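Local atomic coordinates of ssDNA binding protein (Pyrococcus furiosus, PDB entry 4PSM), a protein that binds single-stranded DNA, probably by enclosing the strand in tunnels formed between its subunits. Residues T7-A12 / E85-E90; S13-K18 / I46-L51; R21-I26 / I75-D80; M137-E140 / K145-S148. One frame throughout, in Å; residues are numbered along the deposited sequence.

Three of the four contacts build the globular head of the chain, and the fourth lies at the far end of its long helix. Contacts 1 and 2 have centres about 11 Å apart and touch, Lys18 NZ lying 2.9 Å from Thr7 O in a probable hydrogen bond. Contacts 2 and 3 share helix 15-26, their centres about 13 Å apart, and meet where Ile46 packs on Leu79. Contact 4 is remote, its centre about 60 Å from that of contact 1 and about 48 Å from that of contact 3. Helix 93-141 spans this gap, and contacts 3 and 4 both touch the third subunit. The sulfate belongs to contact 1, on Arg11.

Contact 1 of 4, residues T7-A12 / E85-E90; sequences TGFVRA and ETYKKE. With SO4 (sulfate ion), chain E.
The ring of Phe9 turns its edge toward one face of Tyr87 in a T-shaped pair, centroids 5.4 Å apart and planes at 66°. CE1 of Phe9 does the touching, 3.8 Å from Tyr87 CE2 and nearer the rim of the tyrosine ring than its centre. Arg63 of strand 61-71 makes a cation-pi contact with the Phe9 ring. At the edge of the same tyrosine, OH donates to Glu85 OE1 over 2.8 Å, reaching that oxygen from above the carboxylate plane; this bond probably steadies the phenol end while the ring face receives the phenylalanine. Aromatic residues suit both places, since each offers a broad apolar surface and tyrosine adds a polar tip.

Arg11, its chain extended from CG to NE, presents the guanidinium edge to a sulfate that probably came from the crystallisation liquor. NH2 bonds sulfate O3 at 2.9 Å and NH1 bonds O4 at 3.2 Å, both nearly straight. A leucine here would probably leave the sulfate without this paired grip and Ser13 OG without its partner on NH1.

Strand 61-71 lies between strands 4-11 and 74-87 in the antiparallel sheet. Phe9 also packs on Leu95 and Met99 of helix 93-141 and on Leu97 of the second subunit.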
loop_
_atom_site.group_PDB
_atom_site.type_symbol
_atom_site.label_atom_id
_atom_site.label_comp_id
_atom_site.label_asym_id
_atom_site.label_seq_id
_atom_site.Cartn_x
_atom_site.Cartn_y
_atom_site.Cartn_z
ATOM N N THR A 7 11.589 35.010 -2.673
ATOM C CA THR A 7 12.261 34.004 -1.872
ATOM C C THR A 7 12.134 34.280 -0.377
ATOM O O THR A 7 12.160 33.355 0.437
ATOM C CB THR A 7 13.756 33.911 -2.229
ATOM O OG1 THR A 7 14.374 35.183 -2.022
ATOM C CG2 THR A 7 13.948 33.483 -3.675
ATOM N N GLY A 8 11.987 35.551 -0.017
ATOM C CA GLY A 8 12.151 35.961 1.365
ATOM C C GLY A 8 13.625 35.817 1.662
ATOM O O GLY A 8 14.429 35.634 0.738
ATOM N N PHE A 9 14.001 35.894 2.933
ATOM C CA PHE A 9 15.416 35.779 3.281
ATOM C C PHE A 9 15.940 34.380 2.993
ATOM O O PHE A 9 15.316 33.382 3.344
ATOM C CB PHE A 9 15.665 36.132 4.748
ATOM C CG PHE A 9 15.394 37.563 5.081
ATOM C CD1 PHE A 9 16.278 38.560 4.682
ATOM C CD2 PHE A 9 14.270 37.916 5.801
ATOM C CE1 PHE A 9 16.042 39.893 4.995
ATOM C CE2 PHE A 9 14.026 39.250 6.117
ATOM C CZ PHE A 9 14.915 40.241 5.710
ATOM N N VAL A 10 17.096 34.313 2.357
ATOM C CA VAL A 10 17.734 33.038 2.105
ATOM C C VAL A 10 19.248 33.201 1.996
ATOM O O VAL A 10 19.746 34.128 1.355
ATOM C CB VAL A 10 17.191 32.355 0.815
ATOM C CG1 VAL A 10 17.661 33.112 -0.434
ATOM C CG2 VAL A 10 17.628 30.875 0.764
ATOM N N ARG A 11 19.973 32.302 2.652
ATOM C CA ARG A 11 21.414 32.247 2.511
ATOM C C ARG A 11 21.731 32.090 1.031
ATOM O O ARG A 11 21.097 31.302 0.338
ATOM C CB ARG A 11 21.966 31.072 3.305
ATOM C CG ARG A 11 23.458 31.121 3.556
ATOM C CD ARG A 11 23.831 30.087 4.590
ATOM N NE ARG A 11 25.216 30.200 5.026
ATOM C CZ ARG A 11 26.237 29.600 4.431
ATOM N NH1 ARG A 11 26.031 28.842 3.361
ATOM N NH2 ARG A 11 27.464 29.760 4.908
ATOM N N ALA A 12 22.695 32.864 0.555
ATOM C CA ALA A 12 23.027 32.899 -0.859
ATOM C C ALA A 12 23.337 31.504 -1.389
ATOM O O ALA A 12 22.902 31.145 -2.482
ATOM C CB ALA A 12 24.203 33.850 -1.110
ATOM N N GLU A 85 18.103 41.921 -3.212
ATOM C CA GLU A 85 18.552 42.543 -1.979
ATOM C C GLU A 85 19.617 41.668 -1.345
ATOM O O GLU A 85 19.463 40.451 -1.255
ATOM C CB GLU A 85 17.383 42.729 -1.021
ATOM C CG GLU A 85 16.273 43.610 -1.574
ATOM C CD GLU A 85 15.057 43.650 -0.671
ATOM O OE1 GLU A 85 15.061 42.945 0.360
ATOM O OE2 GLU A 85 14.097 44.382 -0.990
ATOM N N THR A 86 20.706 42.288 -0.914
ATOM C CA THR A 86 21.813 41.544 -0.328
ATOM C C THR A 86 22.059 41.963 1.117
ATOM O O THR A 86 21.811 43.102 1.493
ATOM C CB THR A 86 23.100 41.711 -1.153
ATOM O OG1 THR A 86 24.224 41.290 -0.374
ATOM C CG2 THR A 86 23.287 43.166 -1.554
ATOM N N TYR A 87 22.540 41.031 1.926
ATOM C CA TYR A 87 22.812 41.310 3.328
ATOM C C TYR A 87 24.101 40.629 3.747
ATOM O O TYR A 87 24.132 39.414 3.919
ATOM C CB TYR A 87 21.650 40.839 4.194
ATOM C CG TYR A 87 20.336 41.447 3.777
ATOM C CD1 TYR A 87 19.885 42.626 4.348
ATOM C CD2 TYR A 87 19.555 40.853 2.794
ATOM C CE1 TYR A 87 18.685 43.193 3.961
ATOM C CE2 TYR A 87 18.354 41.415 2.400
ATOM C CZ TYR A 87 17.927 42.587 2.990
ATOM O OH TYR A 87 16.738 43.157 2.610
ATOM N N LYS A 88 25.161 41.419 3.898
ATOM C CA LYS A 88 26.478 40.879 4.207
ATOM C C LYS A 88 26.504 40.267 5.597
ATOM O O LYS A 88 25.995 40.856 6.550
ATOM C CB LYS A 88 27.539 41.966 4.088
ATOM C CG LYS A 88 27.465 42.739 2.786
ATOM C CD LYS A 88 27.759 41.849 1.590
ATOM C CE LYS A 88 29.147 41.230 1.685
ATOM N NZ LYS A 88 29.580 40.562 0.410
ATOM N N LYS A 89 27.083 39.075 5.701
ATOM C CA LYS A 89 27.183 38.375 6.973
ATOM C C LYS A 89 27.728 39.285 8.077
ATOM O O LYS A 89 27.188 39.330 9.182
ATOM C CB LYS A 89 28.074 37.138 6.827
ATOM C CG LYS A 89 28.306 36.393 8.138
ATOM C CD LYS A 89 29.419 35.372 8.008
ATOM C CE LYS A 89 29.668 34.657 9.323
ATOM N NZ LYS A 89 30.742 33.627 9.207
ATOM N N GLU A 90 28.801 40.010 7.767
ATOM C CA GLU A 90 29.479 40.854 8.752
ATOM C C GLU A 90 28.613 42.015 9.245
ATOM O O GLU A 90 28.823 42.535 10.338
ATOM C CB GLU A 90 30.804 41.375 8.190
ATOM C CG GLU A 90 32.008 41.074 9.062
ATOM C CD GLU A 90 33.170 40.510 8.269
ATOM O OE1 GLU A 90 32.922 39.829 7.252
ATOM O OE2 GLU A 90 34.332 40.750 8.661
HETATM S S SO4 E . 29.393 26.877 3.565
HETATM O O1 SO4 E . 30.613 26.162 3.195
HETATM O O2 SO4 E . 28.631 26.080 4.526
HETATM O O3 SO4 E . 29.742 28.170 4.153
HETATM O O4 SO4 E . 28.585 27.107 2.376
#

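Contact 2 of 4, residues S13-K18 / I46-L51; sequences SGYANK and IIFEKL
Tyr15 pushes its ring between helices 15-26 and 33-53, where Ile47 and Leu51 receive it. Leu51 lays CD1 over one face in a CH-pi contact, 3.9 Å from the ring centroid and 24° off the ring normal. CG2 of Ile47 approaches obliquely, 3.3 Å from Tyr15 CE1, which makes this the snug part of the contact. Ala16 CB, from the tyrosine's own helix, lies against the opposite face. A chi1 of 82° sets Tyr15 CG between its backbone N and carbonyl carbon, and from there the ring extends toward helix 33-53.

The two helices pack on one side of the antiparallel sheet: Tyr15 and Ile47 both touch Ile64 of strand 61-71, while Leu51 touches Ile84 of strand 74-87. Ile47 and Leu51 stand one helical turn apart, joined by the 2.8 Å bond from Leu51 N to Ile47 O, and this spacing brings both branched side chains to the same ring. Gly14 fills the N-cap position just ahead of helix 15-26.

Toward solvent the contact thins to Phe48, an exposed residue whose CB lies beside Tyr15 OH and whose ring takes little part. The hydroxyl is hydrogen-bonded to Asn44 O, one turn earlier on helix 33-53, which suits a tyrosine to a place that is apolar along the ring and polar at its tip. A valine here would probably open a gap beside Ile47 and Leu51 and leave Asn44 O without its hydroxyl partner.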
loop_
_atom_site.group_PDB
_atom_site.type_symbol
_atom_site.label_atom_id
_atom_site.label_comp_id
_atom_site.label_asym_id
_atom_site.label_seq_id
_atom_site.Cartn_x
_atom_site.Cartn_y
_atom_site.Cartn_z
ATOM N N SER A 13 24.084 30.734 -0.599
ATOM C CA SER A 13 24.471 29.367 -0.944
ATOM C C SER A 13 23.293 28.536 -1.463
ATOM O O SER A 13 23.456 27.708 -2.347
ATOM C CB SER A 13 25.080 28.675 0.281
ATOM O OG SER A 13 24.158 28.661 1.359
ATOM N N GLY A 14 22.110 28.764 -0.906
ATOM C CA GLY A 14 20.935 28.025 -1.306
ATOM C C GLY A 14 19.844 28.854 -1.956
ATOM O O GLY A 14 18.661 28.570 -1.781
ATOM N N TYR A 15 20.227 29.875 -2.714
ATOM C CA TYR A 15 19.229 30.720 -3.366
ATOM C C TYR A 15 18.542 29.925 -4.478
ATOM O O TYR A 15 17.333 29.994 -4.657
ATOM C CB TYR A 15 19.862 32.005 -3.940
ATOM C CG TYR A 15 20.523 31.796 -5.290
ATOM C CD1 TYR A 15 19.797 31.922 -6.460
ATOM C CD2 TYR A 15 21.862 31.431 -5.386
ATOM C CE1 TYR A 15 20.384 31.700 -7.692
ATOM C CE2 TYR A 15 22.458 31.218 -6.612
ATOM C CZ TYR A 15 21.709 31.356 -7.763
ATOM O OH TYR A 15 22.292 31.142 -8.989
ATOM N N ALA A 16 19.326 29.165 -5.231
ATOM C CA ALA A 16 18.812 28.544 -6.442
ATOM C C ALA A 16 17.730 27.497 -6.123
ATOM O O ALA A 16 16.674 27.474 -6.754
ATOM C CB ALA A 16 19.952 27.960 -7.258
ATOM N N ASN A 17 17.974 26.655 -5.124
ATOM C CA ASN A 17 16.941 25.729 -4.668
ATOM C C ASN A 17 15.685 26.457 -4.184
ATOM O O ASN A 17 14.563 26.012 -4.427
ATOM C CB ASN A 17 17.468 24.806 -3.559
ATOM C CG ASN A 17 18.373 23.706 -4.085
ATOM O OD1 ASN A 17 18.222 23.249 -5.217
ATOM N ND2 ASN A 17 19.319 23.270 -3.258
ATOM N N LYS A 18 15.873 27.578 -3.495
ATOM C CA LYS A 18 14.737 28.296 -2.940
ATOM C C LYS A 18 13.876 28.886 -4.048
ATOM O O LYS A 18 12.644 28.861 -3.980
ATOM C CB LYS A 18 15.196 29.392 -1.977
ATOM C CG LYS A 18 14.041 30.092 -1.278
ATOM C CD LYS A 18 13.251 29.110 -0.415
ATOM C CE LYS A 18 12.260 29.824 0.496
ATOM N NZ LYS A 18 12.938 30.750 1.451
ATOM N N ILE A 46 21.122 33.526 -14.374
ATOM C CA ILE A 46 21.229 34.968 -14.386
ATOM C C ILE A 46 21.552 35.497 -12.993
ATOM O O ILE A 46 22.467 36.300 -12.815
ATOM C CB ILE A 46 19.923 35.594 -14.895
ATOM C CG1 ILE A 46 19.725 35.265 -16.378
ATOM C CG2 ILE A 46 19.914 37.094 -14.653
ATOM C CD1 ILE A 46 18.356 35.646 -16.921
ATOM N N ILE A 47 20.804 35.029 -12.004
ATOM C CA ILE A 47 21.000 35.468 -10.632
ATOM C C ILE A 47 22.443 35.235 -10.196
ATOM O O ILE A 47 23.086 36.113 -9.622
ATOM C CB ILE A 47 20.032 34.743 -9.685
ATOM C CG1 ILE A 47 18.596 35.206 -9.950
ATOM C CG2 ILE A 47 20.405 34.984 -8.239
ATOM C CD1 ILE A 47 17.569 34.473 -9.125
ATOM N N PHE A 48 22.961 34.054 -10.499
ATOM C CA PHE A 48 24.299 33.689 -10.069
ATOM C C PHE A 48 25.364 34.574 -10.691
ATOM O O PHE A 48 26.389 34.836 -10.069
ATOM C CB PHE A 48 24.598 32.233 -10.401
ATOM C CG PHE A 48 25.957 31.786 -9.962
ATOM C CD1 PHE A 48 26.150 31.278 -8.691
ATOM C CD2 PHE A 48 27.047 31.885 -10.811
ATOM C CE1 PHE A 48 27.400 30.858 -8.277
ATOM C CE2 PHE A 48 28.305 31.476 -10.400
ATOM C CZ PHE A 48 28.477 30.952 -9.133
ATOM N N GLU A 49 25.132 35.007 -11.927
ATOM C CA GLU A 49 26.044 35.934 -12.578
ATOM C C GLU A 49 26.057 37.252 -11.809
ATOM O O GLU A 49 27.114 37.777 -11.495
ATOM C CB GLU A 49 25.639 36.162 -14.034
ATOM C CG GLU A 49 25.783 34.930 -14.918
ATOM C CD GLU A 49 25.222 35.139 -16.312
ATOM O OE1 GLU A 49 24.328 35.997 -16.475
ATOM O OE2 GLU A 49 25.675 34.443 -17.246
ATOM N N LYS A 50 24.872 37.760 -11.491
ATOM C CA LYS A 50 24.730 38.992 -10.739
ATOM C C LYS A 50 25.313 38.883 -9.334
ATOM O O LYS A 50 25.986 39.799 -8.874
ATOM C CB LYS A 50 23.267 39.429 -10.696
ATOM C CG LYS A 50 22.643 39.552 -12.079
ATOM C CD LYS A 50 21.552 40.606 -12.124
ATOM C CE LYS A 50 21.307 41.052 -13.558
ATOM N NZ LYS A 50 20.417 42.241 -13.639
ATOM N N LEU A 51 25.070 37.765 -8.656
ATOM C CA LEU A 51 25.660 37.555 -7.334
ATOM C C LEU A 51 27.182 37.585 -7.403
ATOM O O LEU A 51 27.835 38.071 -6.485
ATOM C CB LEU A 51 25.204 36.236 -6.701
ATOM C CG LEU A 51 23.705 36.073 -6.453
ATOM C CD1 LEU A 51 23.343 34.729 -5.803
ATOM C CD2 LEU A 51 23.094 37.256 -5.726
#

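Contact 3 of 4, residues R21-I26 / I75-D80; sequences RVLFAI and IVWNLD
Leu23 holds CG anti to the backbone N (chi1 -166°), and its second torsion, near 49°, turns the fork so that its methyls face Ile75 and Trp77. CD1 meets CD1 of Ile75 at 3.7 Å, the two side chains reaching toward each other tip to tip. CD2 goes to the indole of Trp77, 3.5 Å from CZ2 and 3.6 Å from CH2, arriving at the edge of the benzene half and near its plane. Leu23 CD1 also lies near Trp77 CH2, so the fork sits in the angle between the two side chains.

Trp77 has CG anti to the carbonyl carbon (chi1 -63°), and its ring carries the far edge toward helix 15-26. Two residues back on the strand, Ile75 lays CG2 over the centre of the indole, 3.9 Å above its plane, while its other branch runs out to CD1 and Leu23. Ile75 therefore touches both Leu23 and Trp77, and its CG2 over the ring probably limits how the indole can turn. A leucine suits the helix because its forked end can meet a methyl and a flat ring at once; the beta-branched isoleucine likewise sends one branch to each.

The contact joins helix 15-26 to strand 74-87 at a place where Leu5 of strand 4-11 also packs on Leu23 and Trp77. Ala39 and Leu43 of helix 33-53 add their side chains, to Ile75 and Trp77 respectively.

Across the two segments the chemistry is wholly apolar, so shape and the exclusion of water hold them together. The one polar atom of the indole, NE1, is satisfied by Ala39 O, which lets a large aromatic ring sit here without leaving its N-H unpaired.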
loop_
_atom_site.group_PDB
_atom_site.type_symbol
_atom_site.label_atom_id
_atom_site.label_comp_id
_atom_site.label_asym_id
_atom_site.label_seq_id
_atom_site.Cartn_x
_atom_site.Cartn_y
_atom_site.Cartn_z
ATOM N N ARG A 21 11.861 26.083 -5.557
ATOM C CA ARG A 21 10.811 25.662 -4.640
ATOM C C ARG A 21 9.616 26.594 -4.679
ATOM O O ARG A 21 8.472 26.146 -4.784
ATOM C CB ARG A 21 11.358 25.511 -3.228
ATOM C CG ARG A 21 12.282 24.319 -3.094
ATOM C CD ARG A 21 13.076 24.368 -1.817
ATOM N NE ARG A 21 12.239 24.659 -0.663
ATOM C CZ ARG A 21 12.727 24.870 0.551
ATOM N NH1 ARG A 21 14.037 24.817 0.733
ATOM N NH2 ARG A 21 11.916 25.129 1.571
ATOM N N VAL A 22 9.888 27.894 -4.615
ATOM C CA VAL A 22 8.832 28.897 -4.634
ATOM C C VAL A 22 8.101 28.854 -5.966
ATOM O O VAL A 22 6.873 28.914 -6.019
ATOM C CB VAL A 22 9.405 30.303 -4.402
ATOM C CG1 VAL A 22 8.286 31.353 -4.407
ATOM C CG2 VAL A 22 10.156 30.326 -3.091
ATOM N N LEU A 23 8.871 28.750 -7.040
ATOM C CA LEU A 23 8.310 28.643 -8.377
ATOM C C LEU A 23 7.355 27.437 -8.515
ATOM O O LEU A 23 6.246 27.572 -9.038
ATOM C CB LEU A 23 9.437 28.583 -9.404
ATOM C CG LEU A 23 9.039 28.792 -10.864
ATOM C CD1 LEU A 23 8.156 30.021 -11.001
ATOM C CD2 LEU A 23 10.274 28.915 -11.729
ATOM N N PHE A 24 7.774 26.270 -8.031
ATOM C CA PHE A 24 6.895 25.095 -8.054
ATOM C C PHE A 24 5.583 25.353 -7.328
ATOM O O PHE A 24 4.517 24.945 -7.788
ATOM C CB PHE A 24 7.565 23.874 -7.427
ATOM C CG PHE A 24 8.325 23.039 -8.397
ATOM C CD1 PHE A 24 7.659 22.309 -9.370
ATOM C CD2 PHE A 24 9.702 22.962 -8.331
ATOM C CE1 PHE A 24 8.357 21.541 -10.275
ATOM C CE2 PHE A 24 10.412 22.177 -9.237
ATOM C CZ PHE A 24 9.734 21.469 -10.207
ATOM N N ALA A 25 5.670 26.030 -6.188
ATOM C CA ALA A 25 4.502 26.249 -5.347
ATOM C C ALA A 25 3.488 27.206 -5.978
ATOM O O ALA A 25 2.280 26.982 -5.894
ATOM C CB ALA A 25 4.927 26.737 -3.971
ATOM N N ILE A 26 3.978 28.261 -6.624
ATOM C CA ILE A 26 3.089 29.292 -7.155
ATOM C C ILE A 26 2.577 29.013 -8.571
ATOM O O ILE A 26 1.579 29.592 -8.995
ATOM C CB ILE A 26 3.730 30.699 -7.080
ATOM C CG1 ILE A 26 4.919 30.813 -8.038
ATOM C CG2 ILE A 26 4.151 31.021 -5.643
ATOM C CD1 ILE A 26 5.733 32.088 -7.844
ATOM N N ILE A 75 6.748 29.707 -18.571
ATOM C CA ILE A 75 7.126 30.797 -17.680
ATOM C C ILE A 75 8.030 31.786 -18.412
ATOM O O ILE A 75 9.130 31.440 -18.849
ATOM C CB ILE A 75 7.825 30.279 -16.401
ATOM C CG1 ILE A 75 6.884 29.365 -15.612
ATOM C CG2 ILE A 75 8.279 31.442 -15.526
ATOM C CD1 ILE A 75 7.536 28.685 -14.436
ATOM N N VAL A 76 7.551 33.015 -18.564
ATOM C CA VAL A 76 8.357 34.060 -19.184
ATOM C C VAL A 76 8.776 35.083 -18.130
ATOM O O VAL A 76 7.955 35.807 -17.563
ATOM C CB VAL A 76 7.651 34.722 -20.408
ATOM C CG1 VAL A 76 6.751 33.713 -21.123
ATOM C CG2 VAL A 76 6.869 35.955 -20.005
ATOM N N TRP A 77 10.066 35.103 -17.832
ATOM C CA TRP A 77 10.569 36.009 -16.821
ATOM C C TRP A 77 10.536 37.427 -17.357
ATOM O O TRP A 77 10.660 37.650 -18.560
ATOM C CB TRP A 77 11.996 35.636 -16.415
ATOM C CG TRP A 77 12.119 34.282 -15.780
ATOM C CD1 TRP A 77 12.776 33.196 -16.283
ATOM C CD2 TRP A 77 11.572 33.871 -14.518
ATOM N NE1 TRP A 77 12.678 32.134 -15.412
ATOM C CE2 TRP A 77 11.942 32.521 -14.323
ATOM C CE3 TRP A 77 10.807 34.512 -13.535
ATOM C CZ2 TRP A 77 11.575 31.804 -13.187
ATOM C CZ3 TRP A 77 10.436 33.796 -12.410
ATOM C CH2 TRP A 77 10.821 32.454 -12.246
ATOM N N ASN A 78 10.337 38.379 -16.456
ATOM C CA ASN A 78 10.540 39.787 -16.758
ATOM C C ASN A 78 11.809 40.239 -16.050
ATOM O O ASN A 78 11.767 40.706 -14.910
ATOM C CB ASN A 78 9.343 40.613 -16.295
ATOM C CG ASN A 78 9.532 42.097 -16.538
ATOM O OD1 ASN A 78 10.420 42.512 -17.286
ATOM N ND2 ASN A 78 8.695 42.908 -15.903
ATOM N N LEU A 79 12.939 40.070 -16.725
ATOM C CA LEU A 79 14.243 40.321 -16.128
ATOM C C LEU A 79 14.377 41.740 -15.580
ATOM O O LEU A 79 15.176 41.997 -14.679
ATOM C CB LEU A 79 15.337 40.037 -17.154
ATOM C CG LEU A 79 15.835 38.589 -17.250
ATOM C CD1 LEU A 79 15.108 37.579 -16.357
ATOM C CD2 LEU A 79 16.121 38.069 -18.668
ATOM N N ASP A 80 13.587 42.655 -16.125
ATOM C CA ASP A 80 13.592 44.036 -15.665
ATOM C C ASP A 80 13.153 44.117 -14.207
ATOM O O ASP A 80 13.706 44.886 -13.426
ATOM C CB ASP A 80 12.675 44.892 -16.539
ATOM C CG ASP A 80 13.009 44.785 -18.016
ATOM O OD1 ASP A 80 13.798 45.620 -18.510
ATOM O OD2 ASP A 80 12.481 43.865 -18.680
#

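Contact 4 of 4, residues M137-E140 / K145-S148; sequences MKQE and KLRS
Lys145 meets Lys138 through its backbone: the carbonyl O accepts a hydrogen bond from Lys138 NZ, 2.9 Å long and lying in the carbonyl plane, with a C=O...donor angle of 152°. Lys138 reaches it by a bend at chi3 (65°), and Lys138 CE also lies close, 3.1 Å from Lys145 O.

Leu146 follows and supplies the apolar part. Its CD2 rests 3.7 Å from Lys138 CB and its CD1 4.0 Å from Gln139 CG, the leucine and glutamine side chains crossing at about a right angle. Leucine suits this place because its two methyls can lie on the aliphatic portions of two polar residues. Phe24 of the third subunit packs on both Leu146 and Gln139.

At Arg147 the side chain bends at chi2, placing NE 4.2 Å from Lys138 NZ. These like charges share an acid, for Glu117 OE2 of the third subunit forms salt bridges with Lys138 NZ and with Arg147 NH2. Ser148 then points its CB back toward the helix and packs on Glu34 of the third subunit.

The tail thus folds back on the end of helix 93-141, whose residues 137-140 belong to a predicted coiled coil. Lys138 NZ has a carbonyl and two carboxylates as partners, Glu135 OE1 being the other acid, and this negative surround is likely to offset the nearby arginine and keep the lysine protonated.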
loop_
_atom_site.group_PDB
_atom_site.type_symbol
_atom_site.label_atom_id
_atom_site.label_comp_id
_atom_site.label_asym_id
_atom_site.label_seq_id
_atom_site.Cartn_x
_atom_site.Cartn_y
_atom_site.Cartn_z
HETATM N N MSE A 137 -5.290 -13.754 -11.466
HETATM C CA MSE A 137 -6.251 -14.636 -10.831
HETATM C C MSE A 137 -7.611 -14.551 -11.504
HETATM O O MSE A 137 -8.320 -15.550 -11.614
HETATM C CB MSE A 137 -6.409 -14.285 -9.364
HETATM C CG MSE A 137 -5.270 -14.730 -8.474
HETATM SE SE MSE A 137 -5.391 -13.952 -6.683
HETATM C CE MSE A 137 -7.261 -14.309 -6.286
ATOM N N LYS A 138 -7.985 -13.356 -11.935
ATOM C CA LYS A 138 -9.206 -13.190 -12.693
ATOM C C LYS A 138 -9.115 -14.059 -13.944
ATOM O O LYS A 138 -10.053 -14.781 -14.280
ATOM C CB LYS A 138 -9.424 -11.721 -13.066
ATOM C CG LYS A 138 -9.896 -10.854 -11.905
ATOM C CD LYS A 138 -9.955 -9.384 -12.283
ATOM C CE LYS A 138 -10.996 -9.104 -13.365
ATOM N NZ LYS A 138 -10.826 -7.725 -13.930
ATOM N N GLN A 139 -7.963 -14.006 -14.603
ATOM C CA GLN A 139 -7.739 -14.718 -15.853
ATOM C C GLN A 139 -7.773 -16.225 -15.675
ATOM O O GLN A 139 -8.295 -16.955 -16.523
ATOM C CB GLN A 139 -6.382 -14.327 -16.435
ATOM C CG GLN A 139 -6.261 -12.865 -16.802
ATOM C CD GLN A 139 -4.839 -12.489 -17.134
ATOM O OE1 GLN A 139 -3.898 -13.235 -16.829
ATOM N NE2 GLN A 139 -4.667 -11.323 -17.756
ATOM N N GLU A 140 -7.209 -16.689 -14.569
ATOM C CA GLU A 140 -6.926 -18.108 -14.411
ATOM C C GLU A 140 -7.950 -18.867 -13.571
ATOM O O GLU A 140 -8.079 -20.088 -13.690
ATOM C CB GLU A 140 -5.516 -18.302 -13.846
ATOM C CG GLU A 140 -4.413 -17.773 -14.768
ATOM C CD GLU A 140 -3.026 -18.208 -14.334
ATOM O OE1 GLU A 140 -2.906 -18.827 -13.254
ATOM O OE2 GLU A 140 -2.055 -17.935 -15.074
ATOM N N LYS A 145 -15.115 -10.317 -15.976
ATOM C CA LYS A 145 -14.706 -9.415 -17.047
ATOM C C LYS A 145 -13.252 -9.016 -16.826
ATOM O O LYS A 145 -12.881 -8.590 -15.733
ATOM C CB LYS A 145 -15.598 -8.172 -17.071
ATOM C CG LYS A 145 -15.420 -7.281 -18.297
ATOM C CD LYS A 145 -16.441 -6.141 -18.325
ATOM C CE LYS A 145 -17.883 -6.651 -18.381
ATOM N NZ LYS A 145 -18.376 -7.191 -17.077
ATOM N N LEU A 146 -12.426 -9.171 -17.857
ATOM C CA LEU A 146 -11.012 -8.816 -17.766
ATOM C C LEU A 146 -10.730 -7.412 -18.302
ATOM O O LEU A 146 -11.482 -6.885 -19.126
ATOM C CB LEU A 146 -10.151 -9.834 -18.518
ATOM C CG LEU A 146 -10.341 -11.310 -18.158
ATOM C CD1 LEU A 146 -9.487 -12.246 -19.008
ATOM C CD2 LEU A 146 -10.188 -11.601 -16.672
ATOM N N ARG A 147 -9.635 -6.820 -17.831
ATOM C CA ARG A 147 -9.177 -5.523 -18.330
ATOM C C ARG A 147 -8.822 -5.609 -19.811
ATOM O O ARG A 147 -8.978 -4.643 -20.559
ATOM C CB ARG A 147 -7.956 -5.048 -17.532
ATOM C CG ARG A 147 -8.216 -4.855 -16.043
ATOM C CD ARG A 147 -9.202 -3.722 -15.793
ATOM N NE ARG A 147 -9.726 -3.749 -14.432
ATOM C CZ ARG A 147 -9.108 -3.216 -13.383
ATOM N NH1 ARG A 147 -7.937 -2.615 -13.538
ATOM N NH2 ARG A 147 -9.662 -3.287 -12.179
ATOM N N SER A 148 -8.345 -6.780 -20.226
ATOM C CA SER A 148 -7.900 -6.993 -21.598
ATOM C C SER A 148 -9.064 -7.280 -22.532
ATOM O O SER A 148 -8.866 -7.655 -23.690
ATOM C CB SER A 148 -6.883 -8.133 -21.663
ATOM O OG SER A 148 -7.469 -9.365 -21.281
#